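Local atomic coordinates of valine-pyruvate aminotransferase (PDB entry 3G7Q), a protein that catalyses the pyridoxal 5'-phosphate-dependent transfer of the amino group of valine to pyruvate, giving 3-methyl-2-oxobutanoate and alanine. Residues 34-39 with 392-397; 320-325 with 340-345; 354-359 with 404-409. All coordinates share one frame; numbering follows the deposited sequence.

Contact 1: 34-39 with 392-397; sequences IMLGGG and YVPEPD
L36 meets P394 where the N-terminal arm of the chain passes the turn that leads into helix 396-416. L36 CB still lies 5.5 Å from P394 CG, so the first side-chain carbon serves as a spacer. The first torsion (chi1 -55°) sets CG beside the backbone N, and from there the two methyls part company. L36 CD1 continues the chain away from CB, anti to CA, and stays 6.2 Å from P394 CG. CD2 of L36 is the branch that turns to the proline and comes to 3.7 Å from P394 CG, with P394 CB a little farther off at 4.1 Å. The methyl therefore bears on the outer corner of the pyrrolidine ring, and the two side chains cross obliquely. Next to this point the carbonyl of M35, a selenomethionine here, lies loosely beside the same proline carbon, with M35 O 4.2 Å from P394 CG.

Strand 34-35 pairs in parallel with strand 365-366. This is the way the N-terminal segment of a class I aminotransferase joins the C-terminal part of the chain to form the small domain. I399, one turn into helix 396-416, touches both L36 and P394, and M367 also packs on L36. E395 stands at the N-cap position of that helix, directly after the proline. Beyond L36 the backbone runs through three glycines, where G37 O accepts a hydrogen bond from R389 NH2 and G38 O one from N391 ND2.

Contact 2: 320-325 with 340-345; sequences AIIRRY and IFLWLW
The later part of helix 299-325 lies over strand 341-345 with its backbone well clear of it, the closest alpha carbons being those of I322 and L344 at 10.1 Å. Between these segments one helix side chain, I322, makes the contact. It points toward the strand, and with chi1 at -68° and chi2 at 171° its longer branch runs out extended, so that the single methyl CD1 does the touching. I322 CD1 reaches L342 CD1 at 3.6 Å, the two side chains running alongside each other and pointing opposite ways. The same I322 CD1 lies 4.1 Å from L344 CD2, a methyl of the leucine two residues along. Seen from the isoleucine methyl, the two leucine methyls lie about 81° apart, so I322 CD1 rests against both without being flanked by them.

L342 and L344 share one face of the strand because side chains alternate along it; F341, W343 and W345 belong to the other. V315, T318 and I319 of the same long helix also pack on L342, while L406 of helix 396-416 packs on L344. The strand's peptide groups are engaged within the sheet, L342 with M390 and L344 with M388.

Between these two segments the hold is apolar and probably rests on shape and exclusion of water; polar bonds of this helix, such as the salt bridge from R324 to E400, lie outside it.

Contact 3: 354-359 with 404-409; sequences ELLYQR and KILAEE
L356 carries the apolar half of this contact, dividing its two methyls between two residues of helix 404-409. CD1 of L356 sits 3.7 Å from E409 CB, and CD2 of L356 is 4.1 Å from L406 CD1, the two leucines lying roughly perpendicular to each other. Both have CG anti to the backbone N (chi1 -168° in L356), which carries their methyls into the space between the helices.

The polar half belongs to R359 and E409. The glutamate folds back at its second torsion, so that E409 OE1 lies over the aliphatic stem of the arginine, 3.7 Å from R359 CB. The charged ends do not meet directly: R359 NH1 is 5.0 Å from E409 OE1, and the guanidinium and carboxylate planes stand 87° apart. A water spans the gap at the guanidinium edge, in its plane. It accepts from R359 NH1 at 2.9 Å and donates to both E409 O and E409 OE1, each 2.7 Å from the water oxygen.

Farther out, R359 NH1 forms a salt bridge with the C-terminal carboxylate of G417, and E409 OE2 one with R363 NH1. Two helices from the C-terminal part of the class I aminotransferase fold thus pack steeply, at 126° with axes 10.6 Å apart. F346 touches both leucines, Y325 of helix 299-325 rests on K404 and A407, and strand 365-366 meets both helices, V365 touching I405 and L366 touching Y357.

In the fold
From the N terminus, residues 34-39 open the longest loop, which contact 1 closes only at 392-397. Contact 2 lies wholly within that span, bringing 320-325 back to 340-345 after a short excursion through strand 332-334. The chain then enters helix 353-362, whose partner segment 404-409 follows 392-397 on helix 396-416; contacts 1 and 3 therefore cross along the sequence, while 2 and 3 are in series. Contact 1 adjoins contact 2 through Y392 N and I340 O, and contacts 2 and 3 also adjoin. Together they tie the N-terminal arm to the sheet that holds strand 341-345 and to three helices, in the C-terminal part of the fold.

Contact 1: 34-39 with 392-397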
loop_
_atom_site.group_PDB
_atom_site.type_symbol
_atom_site.label_atom_id
_atom_site.label_comp_id
_atom_site.label_asym_id
_atom_site.label_seq_id
_atom_site.Cartn_x
_atom_site.Cartn_y
_atom_site.Cartn_z
ATOM N N ILE A 34 -27.607 -12.076 -1.013
ATOM C CA ILE A 34 -26.926 -12.932 -1.987
ATOM C C ILE A 34 -25.947 -11.979 -2.665
ATOM O O ILE A 34 -26.321 -11.199 -3.550
ATOM C CB ILE A 34 -27.914 -13.588 -2.930
ATOM C CG1 ILE A 34 -28.861 -14.485 -2.111
ATOM C CG2 ILE A 34 -27.166 -14.385 -3.996
ATOM C CD1 ILE A 34 -30.139 -14.822 -2.808
HETATM N N MSE A 35 -24.687 -12.016 -2.233
HETATM C CA MSE A 35 -23.660 -11.092 -2.714
HETATM C C MSE A 35 -22.797 -11.715 -3.816
HETATM O O MSE A 35 -21.802 -12.382 -3.536
HETATM C CB MSE A 35 -22.791 -10.621 -1.532
HETATM C CG MSE A 35 -21.524 -9.829 -1.919
HETATM SE SE MSE A 35 -21.851 -8.320 -3.106
HETATM C CE MSE A 35 -20.059 -7.601 -3.092
ATOM N N LEU A 36 -23.161 -11.443 -5.064
ATOM C CA LEU A 36 -22.468 -11.985 -6.255
ATOM C C LEU A 36 -21.680 -10.935 -6.997
ATOM O O LEU A 36 -21.156 -11.211 -8.078
ATOM C CB LEU A 36 -23.502 -12.638 -7.182
ATOM C CG LEU A 36 -24.370 -13.725 -6.531
ATOM C CD1 LEU A 36 -25.361 -14.302 -7.523
ATOM C CD2 LEU A 36 -23.529 -14.871 -5.931
ATOM N N GLY A 37 -21.550 -9.750 -6.404
ATOM C CA GLY A 37 -20.877 -8.614 -7.003
ATOM C C GLY A 37 -19.435 -8.347 -6.609
ATOM O O GLY A 37 -18.870 -7.343 -7.025
ATOM N N GLY A 38 -18.859 -9.223 -5.797
ATOM C CA GLY A 38 -17.483 -9.058 -5.306
ATOM C C GLY A 38 -16.452 -9.763 -6.147
ATOM O O GLY A 38 -16.794 -10.446 -7.110
ATOM N N GLY A 39 -15.176 -9.575 -5.789
ATOM C CA GLY A 39 -14.090 -10.140 -6.539
ATOM C C GLY A 39 -13.191 -11.009 -5.695
ATOM O O GLY A 39 -12.032 -11.227 -6.052
ATOM N N TYR A 392 -18.794 -16.438 -9.564
ATOM C CA TYR A 392 -19.351 -17.827 -9.495
ATOM C C TYR A 392 -18.824 -18.681 -8.332
ATOM O O TYR A 392 -19.156 -19.872 -8.238
ATOM C CB TYR A 392 -19.143 -18.566 -10.829
ATOM C CG TYR A 392 -17.709 -18.861 -11.228
ATOM C CD1 TYR A 392 -17.025 -19.947 -10.681
ATOM C CD2 TYR A 392 -17.061 -18.085 -12.173
ATOM C CE1 TYR A 392 -15.719 -20.220 -11.023
ATOM C CE2 TYR A 392 -15.769 -18.382 -12.565
ATOM C CZ TYR A 392 -15.095 -19.433 -11.970
ATOM O OH TYR A 392 -13.794 -19.709 -12.331
ATOM N N VAL A 393 -18.042 -18.081 -7.461
ATOM C CA VAL A 393 -17.441 -18.763 -6.302
ATOM C C VAL A 393 -18.355 -19.080 -5.109
ATOM O O VAL A 393 -18.144 -20.104 -4.455
ATOM C CB VAL A 393 -16.255 -17.918 -5.741
ATOM C CG1 VAL A 393 -15.882 -18.348 -4.338
ATOM C CG2 VAL A 393 -15.098 -17.968 -6.678
ATOM N N PRO A 394 -19.336 -18.214 -4.786
ATOM C CA PRO A 394 -20.178 -18.526 -3.611
ATOM C C PRO A 394 -20.860 -19.903 -3.667
ATOM O O PRO A 394 -20.980 -20.512 -4.724
ATOM C CB PRO A 394 -21.214 -17.406 -3.623
ATOM C CG PRO A 394 -20.515 -16.295 -4.281
ATOM C CD PRO A 394 -19.737 -16.945 -5.389
ATOM N N GLU A 395 -21.318 -20.386 -2.511
ATOM C CA GLU A 395 -21.897 -21.728 -2.474
ATOM C C GLU A 395 -23.093 -21.845 -3.420
ATOM O O GLU A 395 -23.861 -20.900 -3.585
ATOM C CB GLU A 395 -22.273 -22.143 -1.045
ATOM C CG GLU A 395 -21.060 -22.273 -0.093
ATOM C CD GLU A 395 -19.991 -23.230 -0.617
ATOM O OE1 GLU A 395 -20.328 -24.315 -1.131
ATOM O OE2 GLU A 395 -18.798 -22.887 -0.525
ATOM N N PRO A 396 -23.241 -23.003 -4.046
ATOM C CA PRO A 396 -24.312 -23.217 -5.044
ATOM C C PRO A 396 -25.753 -22.952 -4.601
ATOM O O PRO A 396 -26.602 -22.609 -5.448
ATOM C CB PRO A 396 -24.150 -24.684 -5.450
ATOM C CG PRO A 396 -23.212 -25.273 -4.498
ATOM C CD PRO A 396 -22.394 -24.200 -3.902
ATOM N N ASP A 397 -26.048 -23.119 -3.313
ATOM C CA ASP A 397 -27.399 -22.832 -2.872
ATOM C C ASP A 397 -27.638 -21.334 -2.978
ATOM O O ASP A 397 -28.755 -20.905 -3.297
ATOM C CB ASP A 397 -27.692 -23.384 -1.467
ATOM C CG ASP A 397 -26.870 -22.727 -0.381
ATOM O OD1 ASP A 397 -25.728 -22.309 -0.644
ATOM O OD2 ASP A 397 -27.373 -22.658 0.761
#

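Contact 2: 320-325 with 340-345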
loop_
_atom_site.group_PDB
_atom_site.type_symbol
_atom_site.label_atom_id
_atom_site.label_comp_id
_atom_site.label_asym_id
_atom_site.label_seq_id
_atom_site.Cartn_x
_atom_site.Cartn_y
_atom_site.Cartn_z
ATOM N N ALA A 320 -24.499 -24.486 -15.488
ATOM C CA ALA A 320 -25.604 -25.444 -15.540
ATOM C C ALA A 320 -26.808 -24.923 -14.727
ATOM O O ALA A 320 -27.941 -25.098 -15.161
ATOM C CB ALA A 320 -25.178 -26.814 -15.044
ATOM N N ILE A 321 -26.542 -24.291 -13.580
ATOM C CA ILE A 321 -27.604 -23.698 -12.742
ATOM C C ILE A 321 -28.283 -22.606 -13.545
ATOM O O ILE A 321 -29.506 -22.595 -13.680
ATOM C CB ILE A 321 -27.069 -23.148 -11.400
ATOM C CG1 ILE A 321 -26.581 -24.276 -10.482
ATOM C CG2 ILE A 321 -28.156 -22.340 -10.652
ATOM C CD1 ILE A 321 -25.802 -23.770 -9.233
ATOM N N ILE A 322 -27.494 -21.710 -14.125
ATOM C CA ILE A 322 -28.034 -20.620 -14.937
ATOM C C ILE A 322 -28.937 -21.153 -16.040
ATOM O O ILE A 322 -30.061 -20.672 -16.241
ATOM C CB ILE A 322 -26.908 -19.746 -15.557
ATOM C CG1 ILE A 322 -26.156 -18.963 -14.456
ATOM C CG2 ILE A 322 -27.478 -18.767 -16.620
ATOM C CD1 ILE A 322 -24.902 -18.264 -14.967
ATOM N N ARG A 323 -28.452 -22.156 -16.757
ATOM C CA ARG A 323 -29.214 -22.704 -17.882
ATOM C C ARG A 323 -30.520 -23.420 -17.488
ATOM O O ARG A 323 -31.423 -23.575 -18.331
ATOM C CB ARG A 323 -28.295 -23.577 -18.726
ATOM C CG ARG A 323 -27.254 -22.753 -19.490
ATOM C CD ARG A 323 -27.894 -22.064 -20.660
ATOM N NE ARG A 323 -26.999 -21.148 -21.402
ATOM C CZ ARG A 323 -27.150 -19.840 -21.571
ATOM N NH1 ARG A 323 -28.200 -19.190 -21.072
ATOM N NH2 ARG A 323 -26.248 -19.188 -22.306
ATOM N N ARG A 324 -30.660 -23.824 -16.231
ATOM C CA ARG A 324 -31.952 -24.367 -15.772
ATOM C C ARG A 324 -32.998 -23.283 -15.720
ATOM O O ARG A 324 -34.180 -23.573 -15.809
ATOM C CB ARG A 324 -31.836 -25.027 -14.420
ATOM C CG ARG A 324 -31.148 -26.386 -14.528
ATOM C CD ARG A 324 -31.298 -27.232 -13.305
ATOM N NE ARG A 324 -30.382 -26.875 -12.254
ATOM C CZ ARG A 324 -30.714 -26.339 -11.081
ATOM N NH1 ARG A 324 -31.978 -26.072 -10.730
ATOM N NH2 ARG A 324 -29.740 -26.092 -10.226
ATOM N N TYR A 325 -32.559 -22.029 -15.595
ATOM C CA TYR A 325 -33.481 -20.874 -15.458
ATOM C C TYR A 325 -33.548 -19.943 -16.642
ATOM O O TYR A 325 -34.585 -19.279 -16.836
ATOM C CB TYR A 325 -33.081 -20.054 -14.222
ATOM C CG TYR A 325 -33.340 -20.760 -12.914
ATOM C CD1 TYR A 325 -34.583 -20.675 -12.304
ATOM C CD2 TYR A 325 -32.344 -21.553 -12.292
ATOM C CE1 TYR A 325 -34.837 -21.327 -11.124
ATOM C CE2 TYR A 325 -32.612 -22.233 -11.126
ATOM C CZ TYR A 325 -33.862 -22.091 -10.531
ATOM O OH TYR A 325 -34.166 -22.731 -9.347
ATOM N N ILE A 340 -12.670 -15.690 -12.192
ATOM C CA ILE A 340 -13.668 -16.158 -11.213
ATOM C C ILE A 340 -15.064 -15.556 -11.397
ATOM O O ILE A 340 -15.904 -15.600 -10.474
ATOM C CB ILE A 340 -13.144 -15.867 -9.758
ATOM C CG1 ILE A 340 -12.979 -14.355 -9.479
ATOM C CG2 ILE A 340 -11.823 -16.671 -9.496
ATOM C CD1 ILE A 340 -12.637 -13.992 -7.986
ATOM N N PHE A 341 -15.290 -15.008 -12.589
ATOM C CA PHE A 341 -16.535 -14.329 -12.904
ATOM C C PHE A 341 -17.277 -14.937 -14.084
ATOM O O PHE A 341 -16.693 -15.598 -14.918
ATOM C CB PHE A 341 -16.246 -12.875 -13.301
ATOM C CG PHE A 341 -15.398 -12.137 -12.301
ATOM C CD1 PHE A 341 -15.951 -11.644 -11.125
ATOM C CD2 PHE A 341 -14.043 -12.000 -12.508
ATOM C CE1 PHE A 341 -15.153 -11.001 -10.182
ATOM C CE2 PHE A 341 -13.232 -11.347 -11.546
ATOM C CZ PHE A 341 -13.777 -10.862 -10.410
ATOM N N LEU A 342 -18.575 -14.672 -14.117
ATOM C CA LEU A 342 -19.370 -14.885 -15.302
ATOM C C LEU A 342 -19.911 -13.505 -15.721
ATOM O O LEU A 342 -20.374 -12.694 -14.895
ATOM C CB LEU A 342 -20.491 -15.894 -15.102
ATOM C CG LEU A 342 -20.057 -17.343 -14.934
ATOM C CD1 LEU A 342 -21.291 -18.221 -14.574
ATOM C CD2 LEU A 342 -19.350 -17.871 -16.192
ATOM N N TRP A 343 -19.806 -13.248 -17.008
ATOM C CA TRP A 343 -20.293 -12.005 -17.618
ATOM C C TRP A 343 -21.531 -12.372 -18.402
ATOM O O TRP A 343 -21.469 -13.147 -19.398
ATOM C CB TRP A 343 -19.213 -11.426 -18.498
ATOM C CG TRP A 343 -19.501 -10.165 -19.248
ATOM C CD1 TRP A 343 -19.734 -10.033 -20.573
ATOM C CD2 TRP A 343 -19.460 -8.831 -18.714
ATOM N NE1 TRP A 343 -19.873 -8.721 -20.896
ATOM C CE2 TRP A 343 -19.706 -7.957 -19.779
ATOM C CE3 TRP A 343 -19.264 -8.302 -17.434
ATOM C CZ2 TRP A 343 -19.751 -6.568 -19.620
ATOM C CZ3 TRP A 343 -19.288 -6.921 -17.271
ATOM C CH2 TRP A 343 -19.533 -6.075 -18.361
ATOM N N LEU A 344 -22.647 -11.792 -17.957
ATOM C CA LEU A 344 -23.961 -12.096 -18.500
ATOM C C LEU A 344 -24.443 -10.969 -19.389
ATOM O O LEU A 344 -24.487 -9.818 -18.953
ATOM C CB LEU A 344 -24.963 -12.299 -17.369
ATOM C CG LEU A 344 -24.515 -13.277 -16.250
ATOM C CD1 LEU A 344 -25.593 -13.389 -15.150
ATOM C CD2 LEU A 344 -24.095 -14.638 -16.813
ATOM N N TRP A 345 -24.809 -11.317 -20.622
ATOM C CA TRP A 345 -25.354 -10.388 -21.596
ATOM C C TRP A 345 -26.818 -10.756 -21.843
ATOM O O TRP A 345 -27.096 -11.768 -22.469
ATOM C CB TRP A 345 -24.538 -10.415 -22.880
ATOM C CG TRP A 345 -25.090 -9.615 -24.022
ATOM C CD1 TRP A 345 -25.903 -8.508 -23.954
ATOM C CD2 TRP A 345 -24.781 -9.800 -25.414
ATOM N NE1 TRP A 345 -26.175 -8.047 -25.229
ATOM C CE2 TRP A 345 -25.495 -8.819 -26.137
ATOM C CE3 TRP A 345 -23.985 -10.706 -26.115
ATOM C CZ2 TRP A 345 -25.437 -8.726 -27.528
ATOM C CZ3 TRP A 345 -23.949 -10.619 -27.522
ATOM C CH2 TRP A 345 -24.687 -9.643 -28.197
#

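Contact 3: 354-359 with 404-409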
loop_
_atom_site.group_PDB
_atom_site.type_symbol
_atom_site.label_atom_id
_atom_site.label_comp_id
_atom_site.label_asym_id
_atom_site.label_seq_id
_atom_site.Cartn_x
_atom_site.Cartn_y
_atom_site.Cartn_z
ATOM N N GLU A 354 -28.696 -1.134 -15.135
ATOM C CA GLU A 354 -28.734 -0.247 -13.975
ATOM C C GLU A 354 -30.106 -0.409 -13.285
ATOM O O GLU A 354 -30.204 -0.503 -12.052
ATOM C CB GLU A 354 -28.514 1.210 -14.374
ATOM C CG GLU A 354 -27.054 1.556 -14.761
ATOM C CD GLU A 354 -26.595 1.122 -16.148
ATOM O OE1 GLU A 354 -27.383 0.808 -17.066
ATOM O OE2 GLU A 354 -25.371 1.073 -16.314
ATOM N N LEU A 355 -31.165 -0.440 -14.072
ATOM C CA LEU A 355 -32.505 -0.620 -13.496
ATOM C C LEU A 355 -32.673 -2.037 -12.942
ATOM O O LEU A 355 -33.177 -2.221 -11.838
ATOM C CB LEU A 355 -33.603 -0.283 -14.498
ATOM C CG LEU A 355 -35.037 -0.417 -13.968
ATOM C CD1 LEU A 355 -35.290 0.379 -12.643
ATOM C CD2 LEU A 355 -36.017 0.031 -15.055
ATOM N N LEU A 356 -32.260 -3.022 -13.714
ATOM C CA LEU A 356 -32.288 -4.412 -13.242
ATOM C C LEU A 356 -31.551 -4.544 -11.901
ATOM O O LEU A 356 -32.049 -5.172 -10.972
ATOM C CB LEU A 356 -31.664 -5.335 -14.261
ATOM C CG LEU A 356 -31.910 -6.834 -14.000
ATOM C CD1 LEU A 356 -33.416 -7.220 -14.023
ATOM C CD2 LEU A 356 -31.095 -7.682 -15.007
ATOM N N TYR A 357 -30.389 -3.907 -11.787
ATOM C CA TYR A 357 -29.627 -3.914 -10.539
ATOM C C TYR A 357 -30.460 -3.443 -9.341
ATOM O O TYR A 357 -30.380 -4.021 -8.261
ATOM C CB TYR A 357 -28.392 -3.000 -10.676
ATOM C CG TYR A 357 -27.685 -2.725 -9.355
ATOM C CD1 TYR A 357 -28.047 -1.659 -8.539
ATOM C CD2 TYR A 357 -26.629 -3.518 -8.947
ATOM C CE1 TYR A 357 -27.383 -1.422 -7.336
ATOM C CE2 TYR A 357 -25.980 -3.295 -7.735
ATOM C CZ TYR A 357 -26.351 -2.242 -6.954
ATOM O OH TYR A 357 -25.677 -2.037 -5.772
ATOM N N GLN A 358 -31.220 -2.369 -9.514
ATOM C CA GLN A 358 -32.064 -1.849 -8.424
ATOM C C GLN A 358 -33.131 -2.873 -8.037
ATOM O O GLN A 358 -33.441 -3.063 -6.860
ATOM C CB GLN A 358 -32.722 -0.522 -8.811
ATOM C CG GLN A 358 -31.714 0.620 -9.022
ATOM C CD GLN A 358 -30.945 0.962 -7.758
ATOM O OE1 GLN A 358 -31.493 0.883 -6.652
ATOM N NE2 GLN A 358 -29.680 1.356 -7.910
ATOM N N ARG A 359 -33.711 -3.513 -9.039
ATOM C CA ARG A 359 -34.759 -4.516 -8.798
ATOM C C ARG A 359 -34.233 -5.749 -8.078
ATOM O O ARG A 359 -34.923 -6.314 -7.214
ATOM C CB ARG A 359 -35.428 -4.895 -10.111
ATOM C CG ARG A 359 -36.243 -3.737 -10.632
ATOM C CD ARG A 359 -36.941 -4.077 -11.889
ATOM N NE ARG A 359 -37.711 -2.938 -12.398
ATOM C CZ ARG A 359 -38.429 -2.997 -13.504
ATOM N NH1 ARG A 359 -38.489 -4.131 -14.182
ATOM N NH2 ARG A 359 -39.098 -1.929 -13.914
ATOM N N LYS A 404 -32.406 -17.729 -9.529
ATOM C CA LYS A 404 -33.853 -17.834 -9.577
ATOM C C LYS A 404 -34.489 -16.437 -9.573
ATOM O O LYS A 404 -35.408 -16.152 -10.365
ATOM C CB LYS A 404 -34.359 -18.662 -8.397
ATOM C CG LYS A 404 -35.889 -18.812 -8.340
ATOM C CD LYS A 404 -36.306 -19.720 -7.202
ATOM C CE LYS A 404 -37.820 -19.856 -7.134
ATOM N NZ LYS A 404 -38.185 -20.818 -6.067
ATOM N N ILE A 405 -33.999 -15.571 -8.686
ATOM C CA ILE A 405 -34.508 -14.194 -8.578
ATOM C C ILE A 405 -34.164 -13.430 -9.870
ATOM O O ILE A 405 -35.019 -12.736 -10.441
ATOM C CB ILE A 405 -33.947 -13.503 -7.323
ATOM C CG1 ILE A 405 -34.626 -14.097 -6.063
ATOM C CG2 ILE A 405 -34.130 -11.983 -7.376
ATOM C CD1 ILE A 405 -33.982 -13.662 -4.760
ATOM N N LEU A 406 -32.933 -13.578 -10.329
ATOM C CA LEU A 406 -32.522 -12.964 -11.595
ATOM C C LEU A 406 -33.471 -13.340 -12.728
ATOM O O LEU A 406 -33.952 -12.479 -13.455
ATOM C CB LEU A 406 -31.081 -13.359 -11.966
ATOM C CG LEU A 406 -30.544 -12.901 -13.345
ATOM C CD1 LEU A 406 -30.486 -11.384 -13.481
ATOM C CD2 LEU A 406 -29.148 -13.534 -13.670
ATOM N N ALA A 407 -33.731 -14.633 -12.902
ATOM C CA ALA A 407 -34.620 -15.086 -13.962
ATOM C C ALA A 407 -36.010 -14.506 -13.801
ATOM O O ALA A 407 -36.665 -14.173 -14.789
ATOM C CB ALA A 407 -34.645 -16.630 -14.020
ATOM N N GLU A 408 -36.500 -14.407 -12.569
ATOM C CA GLU A 408 -37.813 -13.789 -12.355
ATOM C C GLU A 408 -37.848 -12.320 -12.794
ATOM O O GLU A 408 -38.820 -11.879 -13.383
ATOM C CB GLU A 408 -38.230 -13.894 -10.891
ATOM C CG GLU A 408 -38.612 -15.308 -10.471
ATOM C CD GLU A 408 -38.822 -15.452 -8.980
ATOM O OE1 GLU A 408 -38.762 -14.446 -8.274
ATOM O OE2 GLU A 408 -39.058 -16.576 -8.514
ATOM N N GLU A 409 -36.771 -11.590 -12.519
ATOM C CA GLU A 409 -36.675 -10.162 -12.874
ATOM C C GLU A 409 -36.474 -9.960 -14.375
ATOM O O GLU A 409 -37.006 -9.007 -14.930
ATOM C CB GLU A 409 -35.591 -9.476 -12.034
ATOM C CG GLU A 409 -35.958 -9.421 -10.552
ATOM C CD GLU A 409 -37.320 -8.820 -10.294
ATOM O OE1 GLU A 409 -37.665 -7.761 -10.892
ATOM O OE2 GLU A 409 -38.076 -9.416 -9.493
HETATM O O HOH W 1 -37.494 -6.788 -13.423
#